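Local coordinates for putative exported protein (Peptoclostridium difficile, PDB 5TTA) that is of unknown function but is probably exported, and belongs to the DUF5780 family of the E-set clan, at residues I77-L89 with Y226-N240. Sequence-based numbering, arbitrary orientation.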
ATOM      1  N   ILE A  77       3.869 -21.694  -7.225  1.00 14.45           N
ATOM      2  CA  ILE A  77       4.532 -22.654  -8.098  1.00 13.03           C
ATOM      3  C   ILE A  77       5.771 -23.163  -7.382  1.00 15.04           C
ATOM      4  O   ILE A  77       6.621 -22.361  -6.968  1.00 20.03           O
ATOM      5  CB  ILE A  77       4.911 -22.033  -9.455  1.00 15.79           C
ATOM      6  CG1 ILE A  77       3.645 -21.734 -10.260  1.00 22.91           C
ATOM      7  CG2 ILE A  77       5.815 -22.976 -10.220  1.00 14.15           C
ATOM      8  CD1 ILE A  77       3.944 -21.052 -11.616  1.00 32.84           C
ATOM      9  N   THR A  78       5.870 -24.491  -7.214  1.00 14.48           N
ATOM     10  CA  THR A  78       6.981 -25.065  -6.465  1.00 17.78           C
ATOM     11  C   THR A  78       7.999 -25.627  -7.445  1.00 17.96           C
ATOM     12  O   THR A  78       7.630 -26.301  -8.410  1.00 21.21           O
ATOM     13  CB  THR A  78       6.513 -26.166  -5.505  1.00 17.03           C
ATOM     14  OG1 THR A  78       5.649 -25.599  -4.515  1.00 19.07           O
ATOM     15  CG2 THR A  78       7.714 -26.820  -4.794  1.00 17.95           C
ATOM     16  N   CYS A  79       9.281 -25.360  -7.184  1.00 16.59           N
ATOM     17  CA  CYS A  79      10.370 -25.878  -7.996  1.00 15.85           C
ATOM     18  C   CYS A  79      11.311 -26.748  -7.172  1.00 14.65           C
ATOM     19  O   CYS A  79      11.472 -26.553  -5.963  1.00 16.23           O
ATOM     20  CB  CYS A  79      11.209 -24.773  -8.619  1.00 17.13           C
ATOM     21  SG  CYS A  79      10.274 -23.678  -9.745  1.00 22.76           S
ATOM     22  N   LEU A  80      11.943 -27.671  -7.883  1.00 12.25           N
ATOM     23  CA  LEU A  80      12.940 -28.616  -7.407  1.00 13.01           C
ATOM     24  C   LEU A  80      14.097 -28.576  -8.384  1.00 21.57           C
ATOM     25  O   LEU A  80      13.900 -28.293  -9.568  1.00 21.79           O
ATOM     26  CB  LEU A  80      12.365 -30.041  -7.339  1.00 14.11           C
ATOM     27  CG  LEU A  80      11.144 -30.163  -6.434  1.00 17.83           C
ATOM     28  CD1 LEU A  80      10.571 -31.606  -6.567  1.00 23.47           C
ATOM     29  CD2 LEU A  80      11.546 -29.929  -4.993  1.00 20.54           C
ATOM     30  N   ALA A  81      15.306 -28.816  -7.883  1.00 15.83           N
ATOM     31  CA  ALA A  81      16.510 -28.673  -8.698  1.00 18.73           C
ATOM     32  C   ALA A  81      17.350 -29.938  -8.645  1.00 20.51           C
ATOM     33  O   ALA A  81      17.416 -30.602  -7.610  1.00 21.21           O
ATOM     34  CB  ALA A  81      17.354 -27.467  -8.220  1.00 17.39           C
ATOM     35  N   TYR A  82      18.015 -30.253  -9.765  1.00 14.25           N
ATOM     36  CA  TYR A  82      18.792 -31.471  -9.920  1.00 23.25           C
ATOM     37  C   TYR A  82      20.092 -31.151 -10.629  1.00 21.46           C
ATOM     38  O   TYR A  82      20.115 -30.318 -11.536  1.00 21.19           O
ATOM     39  CB  TYR A  82      18.014 -32.538 -10.732  1.00 21.39           C
ATOM     40  CG  TYR A  82      16.834 -33.014  -9.952  1.00 20.27           C
ATOM     41  CD1 TYR A  82      15.636 -32.296  -9.943  1.00 20.68           C
ATOM     42  CD2 TYR A  82      16.943 -34.154  -9.158  1.00 20.63           C
ATOM     43  CE1 TYR A  82      14.567 -32.703  -9.157  1.00 24.18           C
ATOM     44  CE2 TYR A  82      15.889 -34.570  -8.389  1.00 22.64           C
ATOM     45  CZ  TYR A  82      14.716 -33.863  -8.391  1.00 21.02           C
ATOM     46  OH  TYR A  82      13.698 -34.314  -7.606  1.00 34.29           O
ATOM     47  N   ASP A  83      21.162 -31.863 -10.248  1.00 19.97           N
ATOM     48  CA  ASP A  83      22.430 -31.776 -10.975  1.00 23.39           C
ATOM     49  C   ASP A  83      22.383 -32.601 -12.262  1.00 23.33           C
ATOM     50  O   ASP A  83      21.375 -33.234 -12.608  1.00 21.97           O
ATOM     51  CB  ASP A  83      23.624 -32.159 -10.080  1.00 23.89           C
ATOM     52  CG  ASP A  83      23.815 -33.679  -9.893  1.00 30.86           C
ATOM     53  OD1 ASP A  83      23.086 -34.524 -10.476  1.00 23.92           O
ATOM     54  OD2 ASP A  83      24.732 -34.046  -9.132  1.00 35.57           O
ATOM     55  N   LYS A  84      23.509 -32.608 -12.985  1.00 23.16           N
ATOM     56  CA  LYS A  84      23.543 -33.232 -14.303  1.00 26.71           C
ATOM     57  C   LYS A  84      23.335 -34.742 -14.241  1.00 29.08           C
ATOM     58  O   LYS A  84      23.036 -35.349 -15.271  1.00 28.75           O
ATOM     59  CB  LYS A  84      24.872 -32.930 -14.992  1.00 31.97           C
ATOM     60  CG  LYS A  84      26.070 -33.574 -14.327  1.00 36.45           C
ATOM     61  CD  LYS A  84      27.385 -33.044 -14.877  1.00 47.83           C
ATOM     62  CE  LYS A  84      28.562 -33.857 -14.333  1.00 55.25           C
ATOM     63  NZ  LYS A  84      29.879 -33.449 -14.901  1.00 64.66           N
ATOM     64  N   ASN A  85      23.480 -35.347 -13.059  1.00 23.12           N
ATOM     65  CA  ASN A  85      23.340 -36.788 -12.892  1.00 22.04           C
ATOM     66  C   ASN A  85      22.026 -37.187 -12.225  1.00 26.11           C
ATOM     67  O   ASN A  85      21.873 -38.361 -11.831  1.00 26.90           O
ATOM     68  CB  ASN A  85      24.530 -37.332 -12.094  1.00 24.06           C
ATOM     69  CG  ASN A  85      25.857 -37.132 -12.823  1.00 32.22           C
ATOM     70  OD1 ASN A  85      25.973 -37.419 -14.014  1.00 33.49           O
ATOM     71  ND2 ASN A  85      26.860 -36.619 -12.108  1.00 32.07           N
ATOM     72  N   GLY A  86      21.063 -36.270 -12.129  1.00 22.79           N
ATOM     73  CA  GLY A  86      19.772 -36.587 -11.540  1.00 25.11           C
ATOM     74  C   GLY A  86      19.740 -36.630 -10.028  1.00 28.56           C
ATOM     75  O   GLY A  86      18.750 -37.120  -9.458  1.00 24.49           O
ATOM     76  N   LYS A  87      20.806 -36.167  -9.350  1.00 21.03           N
ATOM     77  CA  LYS A  87      20.768 -36.045  -7.895  1.00 20.36           C
ATOM     78  C   LYS A  87      20.071 -34.751  -7.474  1.00 24.46           C
ATOM     79  O   LYS A  87      20.311 -33.692  -8.057  1.00 23.99           O
ATOM     80  CB  LYS A  87      22.185 -36.071  -7.313  1.00 35.59           C
ATOM     81  CG  LYS A  87      23.031 -37.277  -7.727  1.00 50.24           C
ATOM     82  CD  LYS A  87      22.642 -38.542  -6.959  1.00 56.20           C
ATOM     83  CE  LYS A  87      23.816 -39.515  -6.840  1.00 56.14           C
ATOM     84  NZ  LYS A  87      24.063 -40.268  -8.105  1.00 58.19           N
ATOM     85  N   PRO A  88      19.219 -34.803  -6.459  1.00 22.60           N
ATOM     86  CA  PRO A  88      18.537 -33.589  -6.002  1.00 21.28           C
ATOM     87  C   PRO A  88      19.472 -32.641  -5.255  1.00 23.96           C
ATOM     88  O   PRO A  88      20.372 -33.058  -4.519  1.00 22.15           O
ATOM     89  CB  PRO A  88      17.440 -34.132  -5.074  1.00 23.13           C
ATOM     90  CG  PRO A  88      18.032 -35.432  -4.534  1.00 29.56           C
ATOM     91  CD  PRO A  88      18.873 -35.998  -5.660  1.00 30.34           C
ATOM     92  N   LEU A  89      19.229 -31.344  -5.428  1.00 16.06           N
ATOM     93  CA  LEU A  89      20.085 -30.302  -4.856  1.00 21.58           C
ATOM     94  C   LEU A  89      19.307 -29.465  -3.857  1.00 23.31           C
ATOM     95  O   LEU A  89      18.174 -29.046  -4.140  1.00 23.11           O
ATOM     96  CB  LEU A  89      20.655 -29.384  -5.945  1.00 20.33           C
ATOM     97  CG  LEU A  89      21.596 -30.069  -6.926  1.00 22.59           C
ATOM     98  CD1 LEU A  89      21.866 -29.130  -8.107  1.00 29.14           C
ATOM     99  CD2 LEU A  89      22.872 -30.426  -6.215  1.00 29.65           C
ATOM    100  N   TYR A 226      -0.757 -32.134  -6.430  1.00 27.72           N
ATOM    101  CA  TYR A 226       0.473 -31.510  -5.937  1.00 24.24           C
ATOM    102  C   TYR A 226       1.143 -32.306  -4.816  1.00 28.81           C
ATOM    103  O   TYR A 226       2.371 -32.468  -4.804  1.00 22.07           O
ATOM    104  CB  TYR A 226       0.183 -30.091  -5.466  1.00 28.27           C
ATOM    105  CG  TYR A 226       1.394 -29.426  -4.836  1.00 23.03           C
ATOM    106  CD1 TYR A 226       2.381 -28.852  -5.623  1.00 30.32           C
ATOM    107  CD2 TYR A 226       1.519 -29.338  -3.457  1.00 19.26           C
ATOM    108  CE1 TYR A 226       3.490 -28.241  -5.047  1.00 28.28           C
ATOM    109  CE2 TYR A 226       2.615 -28.733  -2.872  1.00 25.16           C
ATOM    110  CZ  TYR A 226       3.592 -28.180  -3.677  1.00 26.59           C
ATOM    111  OH  TYR A 226       4.676 -27.569  -3.096  1.00 23.37           O
ATOM    112  N   GLU A 227       0.380 -32.753  -3.819  1.00 27.27           N
ATOM    113  CA  GLU A 227       1.054 -33.389  -2.689  1.00 30.71           C
ATOM    114  C   GLU A 227       1.797 -34.638  -3.142  1.00 25.33           C
ATOM    115  O   GLU A 227       2.931 -34.880  -2.710  1.00 28.78           O
ATOM    116  CB  GLU A 227       0.064 -33.712  -1.567  1.00 40.82           C
ATOM    117  CG  GLU A 227      -0.312 -32.508  -0.711  1.00 48.11           C
ATOM    118  CD  GLU A 227       0.899 -31.744  -0.168  1.00 59.76           C
ATOM    119  OE1 GLU A 227       0.848 -30.491  -0.127  1.00 63.17           O
ATOM    120  OE2 GLU A 227       1.901 -32.387   0.223  1.00 67.52           O
ATOM    121  N   ASN A 228       1.183 -35.413  -4.043  1.00 27.32           N
ATOM    122  CA  ASN A 228       1.822 -36.608  -4.592  1.00 33.89           C
ATOM    123  C   ASN A 228       3.095 -36.251  -5.340  1.00 28.31           C
ATOM    124  O   ASN A 228       4.113 -36.949  -5.225  1.00 28.18           O
ATOM    125  CB  ASN A 228       0.875 -37.351  -5.548  1.00 35.09           C
ATOM    126  CG  ASN A 228      -0.326 -37.948  -4.854  1.00 50.44           C
ATOM    127  OD1 ASN A 228      -0.317 -38.186  -3.644  1.00 45.19           O
ATOM    128  ND2 ASN A 228      -1.378 -38.207  -5.628  1.00 57.11           N
ATOM    129  N   TRP A 229       3.040 -35.186  -6.141  1.00 25.40           N
ATOM    130  CA  TRP A 229       4.212 -34.769  -6.904  1.00 25.09           C
ATOM    131  C   TRP A 229       5.362 -34.421  -5.958  1.00 22.59           C
ATOM    132  O   TRP A 229       6.488 -34.900  -6.120  1.00 23.75           O
ATOM    133  CB  TRP A 229       3.834 -33.572  -7.794  1.00 21.56           C
ATOM    134  CG  TRP A 229       4.964 -32.934  -8.543  1.00 22.87           C
ATOM    135  CD1 TRP A 229       5.406 -33.252  -9.796  1.00 22.92           C
ATOM    136  CD2 TRP A 229       5.800 -31.866  -8.082  1.00 24.14           C
ATOM    137  NE1 TRP A 229       6.469 -32.448 -10.140  1.00 26.20           N
ATOM    138  CE2 TRP A 229       6.721 -31.578  -9.115  1.00 26.37           C
ATOM    139  CE3 TRP A 229       5.835 -31.095  -6.907  1.00 17.87           C
ATOM    140  CZ2 TRP A 229       7.682 -30.554  -9.005  1.00 26.52           C
ATOM    141  CZ3 TRP A 229       6.782 -30.098  -6.791  1.00 22.28           C
ATOM    142  CH2 TRP A 229       7.697 -29.829  -7.846  1.00 25.69           C
ATOM    143  N   LEU A 230       5.077 -33.616  -4.938  1.00 24.96           N
ATOM    144  CA  LEU A 230       6.110 -33.235  -3.990  1.00 22.22           C
ATOM    145  C   LEU A 230       6.691 -34.464  -3.303  1.00 21.78           C
ATOM    146  O   LEU A 230       7.910 -34.593  -3.165  1.00 29.98           O
ATOM    147  CB  LEU A 230       5.537 -32.248  -2.980  1.00 20.91           C
ATOM    148  CG  LEU A 230       6.552 -31.549  -2.081  1.00 26.86           C
ATOM    149  CD1 LEU A 230       7.425 -30.598  -2.914  1.00 24.11           C
ATOM    150  CD2 LEU A 230       5.844 -30.784  -0.956  1.00 29.39           C
ATOM    151  N   LYS A 231       5.831 -35.401  -2.901  1.00 25.84           N
ATOM    152  CA  LYS A 231       6.330 -36.586  -2.213  1.00 26.93           C
ATOM    153  C   LYS A 231       7.168 -37.462  -3.149  1.00 26.09           C
ATOM    154  O   LYS A 231       8.191 -38.016  -2.735  1.00 29.30           O
ATOM    155  CB  LYS A 231       5.155 -37.364  -1.609  1.00 26.21           C
ATOM    156  CG  LYS A 231       5.550 -38.622  -0.812  1.00 35.83           C
ATOM    157  CD  LYS A 231       6.694 -38.341   0.169  1.00 51.80           C
ATOM    158  CE  LYS A 231       6.312 -37.323   1.243  1.00 57.28           C
ATOM    159  NZ  LYS A 231       7.362 -37.197   2.295  1.00 62.42           N
ATOM    160  N   SER A 232       6.770 -37.574  -4.419  1.00 25.98           N
ATOM    161  CA  SER A 232       7.527 -38.406  -5.352  1.00 30.18           C
ATOM    162  C   SER A 232       8.907 -37.837  -5.667  1.00 29.23           C
ATOM    163  O   SER A 232       9.853 -38.603  -5.897  1.00 27.86           O
ATOM    164  CB  SER A 232       6.743 -38.572  -6.648  1.00 39.60           C
ATOM    165  OG  SER A 232       5.529 -39.254  -6.414  1.00 38.91           O
ATOM    166  N   PHE A 233       9.048 -36.519  -5.704  1.00 24.90           N
ATOM    167  CA  PHE A 233      10.260 -35.906  -6.229  1.00 28.25           C
ATOM    168  C   PHE A 233      11.154 -35.249  -5.183  1.00 22.26           C
ATOM    169  O   PHE A 233      12.368 -35.296  -5.335  1.00 22.74           O
ATOM    170  CB  PHE A 233       9.909 -34.854  -7.298  1.00 20.66           C
ATOM    171  CG  PHE A 233       9.435 -35.435  -8.617  1.00 21.88           C
ATOM    172  CD1 PHE A 233       8.137 -35.213  -9.067  1.00 31.55           C
ATOM    173  CD2 PHE A 233      10.298 -36.175  -9.417  1.00 26.53           C
ATOM    174  CE1 PHE A 233       7.693 -35.732 -10.295  1.00 27.07           C
ATOM    175  CE2 PHE A 233       9.861 -36.697 -10.636  1.00 33.35           C
ATOM    176  CZ  PHE A 233       8.557 -36.459 -11.078  1.00 26.94           C
ATOM    177  N   GLN A 234      10.613 -34.587  -4.154  1.00 26.19           N
ATOM    178  CA  GLN A 234      11.447 -33.688  -3.348  1.00 29.49           C
ATOM    179  C   GLN A 234      12.489 -34.488  -2.576  1.00 32.10           C
ATOM    180  O   GLN A 234      12.149 -35.417  -1.829  1.00 29.78           O
ATOM    181  CB  GLN A 234      10.613 -32.846  -2.383  1.00 31.71           C
ATOM    182  CG  GLN A 234      11.497 -32.105  -1.360  1.00 31.41           C
ATOM    183  CD  GLN A 234      10.762 -31.059  -0.546  1.00 34.75           C
ATOM    184  OE1 GLN A 234      11.279 -29.955  -0.306  1.00 34.30           O
ATOM    185  NE2 GLN A 234       9.574 -31.404  -0.082  1.00 36.61           N
ATOM    186  N   GLY A 235      13.760 -34.139  -2.784  1.00 23.55           N
ATOM    187  CA  GLY A 235      14.871 -34.846  -2.189  1.00 26.92           C
ATOM    188  C   GLY A 235      15.117 -36.254  -2.694  1.00 26.72           C
ATOM    189  O   GLY A 235      15.837 -37.004  -2.042  1.00 28.96           O
ATOM    190  N   LYS A 236      14.573 -36.629  -3.853  1.00 22.96           N
ATOM    191  CA  LYS A 236      14.752 -37.966  -4.412  1.00 30.18           C
ATOM    192  C   LYS A 236      15.532 -37.901  -5.717  1.00 26.52           C
ATOM    193  O   LYS A 236      15.370 -36.963  -6.500  1.00 24.55           O
ATOM    194  CB  LYS A 236      13.408 -38.634  -4.693  1.00 34.67           C
ATOM    195  CG  LYS A 236      12.381 -38.490  -3.599  1.00 45.32           C
ATOM    196  CD  LYS A 236      12.572 -39.530  -2.517  1.00 52.40           C
ATOM    197  CE  LYS A 236      11.232 -39.901  -1.874  1.00 60.20           C
ATOM    198  NZ  LYS A 236      10.348 -40.768  -2.743  1.00 66.40           N
ATOM    199  N   GLU A 237      16.329 -38.935  -5.967  1.00 29.67           N
ATOM    200  CA  GLU A 237      17.018 -39.083  -7.243  1.00 37.23           C
ATOM    201  C   GLU A 237      16.012 -39.370  -8.363  1.00 33.06           C
ATOM    202  O   GLU A 237      14.997 -40.035  -8.159  1.00 33.94           O
ATOM    203  CB  GLU A 237      18.061 -40.205  -7.146  1.00 39.33           C
ATOM    204  CG  GLU A 237      19.100 -40.199  -8.265  1.00 52.86           C
ATOM    205  CD  GLU A 237      20.300 -41.098  -7.990  1.00 65.47           C
ATOM    206  OE1 GLU A 237      20.409 -41.644  -6.870  1.00 66.01           O
ATOM    207  OE2 GLU A 237      21.140 -41.258  -8.904  1.00 67.47           O
ATOM    208  N   VAL A 238      16.296 -38.844  -9.555  1.00 29.69           N
ATOM    209  CA  VAL A 238      15.411 -38.932 -10.716  1.00 29.48           C
ATOM    210  C   VAL A 238      16.253 -39.317 -11.925  1.00 32.26           C
ATOM    211  O   VAL A 238      17.392 -38.860 -12.057  1.00 27.36           O
ATOM    212  CB  VAL A 238      14.692 -37.595 -10.981  1.00 26.07           C
ATOM    213  CG1 VAL A 238      13.872 -37.660 -12.294  1.00 22.15           C
ATOM    214  CG2 VAL A 238      13.800 -37.217  -9.811  1.00 26.45           C
ATOM    215  N   SER A 239      15.699 -40.146 -12.813  1.00 24.03           N
ATOM    216  CA  SER A 239      16.472 -40.609 -13.959  1.00 26.33           C
ATOM    217  C   SER A 239      16.686 -39.473 -14.965  1.00 27.97           C
ATOM    218  O   SER A 239      15.945 -38.480 -15.009  1.00 23.33           O
ATOM    219  CB  SER A 239      15.789 -41.800 -14.643  1.00 33.97           C
ATOM    220  OG  SER A 239      14.713 -41.370 -15.464  1.00 29.07           O
ATOM    221  N   ASN A 240      17.747 -39.607 -15.763  1.00 36.47           N
ATOM    222  CA  ASN A 240      18.038 -38.547 -16.722  1.00 48.63           C
ATOM    223  C   ASN A 240      16.980 -38.493 -17.809  1.00 38.45           C
ATOM    224  O   ASN A 240      16.666 -37.407 -18.303  1.00 37.25           O
ATOM    225  CB  ASN A 240      19.432 -38.725 -17.327  1.00 53.12           C
ATOM    226  CG  ASN A 240      20.521 -38.139 -16.443  1.00 52.29           C
ATOM    227  OD1 ASN A 240      21.084 -38.827 -15.591  1.00 52.84           O
ATOM    228  ND2 ASN A 240      20.803 -36.855 -16.626  1.00 54.82           N
TER
HETATM  229  O   HOH W   1      14.354 -32.498  -5.113  1.00 22.68           O
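A helix packed on one face of an antiparallel sheet, and the loop that follows it running along a beta hairpin, join residues 77-89 to 226-240. Helix 226-233 runs nearly parallel to strand 77-82, at 15° and 10.5 Å between axes. Thr78, Leu80 and Tyr82, at alternate positions, point to the helix side of the sheet. Thr78 OG1 lies 2.6 Å from Tyr226 OH in a hydrogen bond at the ring's edge, and also bonds Thr133 on the neighbouring strand; a hydroxyl, able to donate and accept at once, suits two partners. Leu80, branched and apolar, fills the middle: CD1 packs 3.4 Å from Phe233 CB and touches Trp229 CH2, while the indole NE1 bonds Tyr246. Tyr82, its CG turned beside the backbone N (chi1 -67°), brings OH within 2.8 Å of Phe233 O at the helix end and its ring edge to Lys236 O. The OH shares a water with Gly235 N, in the type II turn 233-236, and CE2 lies 3.7 Å from Val238 CG2. Pro88 CG rests 3.5 Å from Gly235 C. In the hairpin's type I turn, Asp83 OD1 accepts from Asn85 N, an Asx turn, and from Lys87 N on the opposite face. Gly86 has no CB to strike Val238 O, and its positive phi suits the turn; Val238 N bonds Gly86 O at 3.0 Å, nearly straight (165°). Asn240 ND2 donates to Lys84 O, close to its amide plane. Lys87 and Glu237 lie side by side, NZ coming to OE2 from above the carboxylate plane, 3.2 Å away, in a salt bridge. The whole is a helix lying along an antiparallel sheet, its following loop bonded to a beta-hairpin turn.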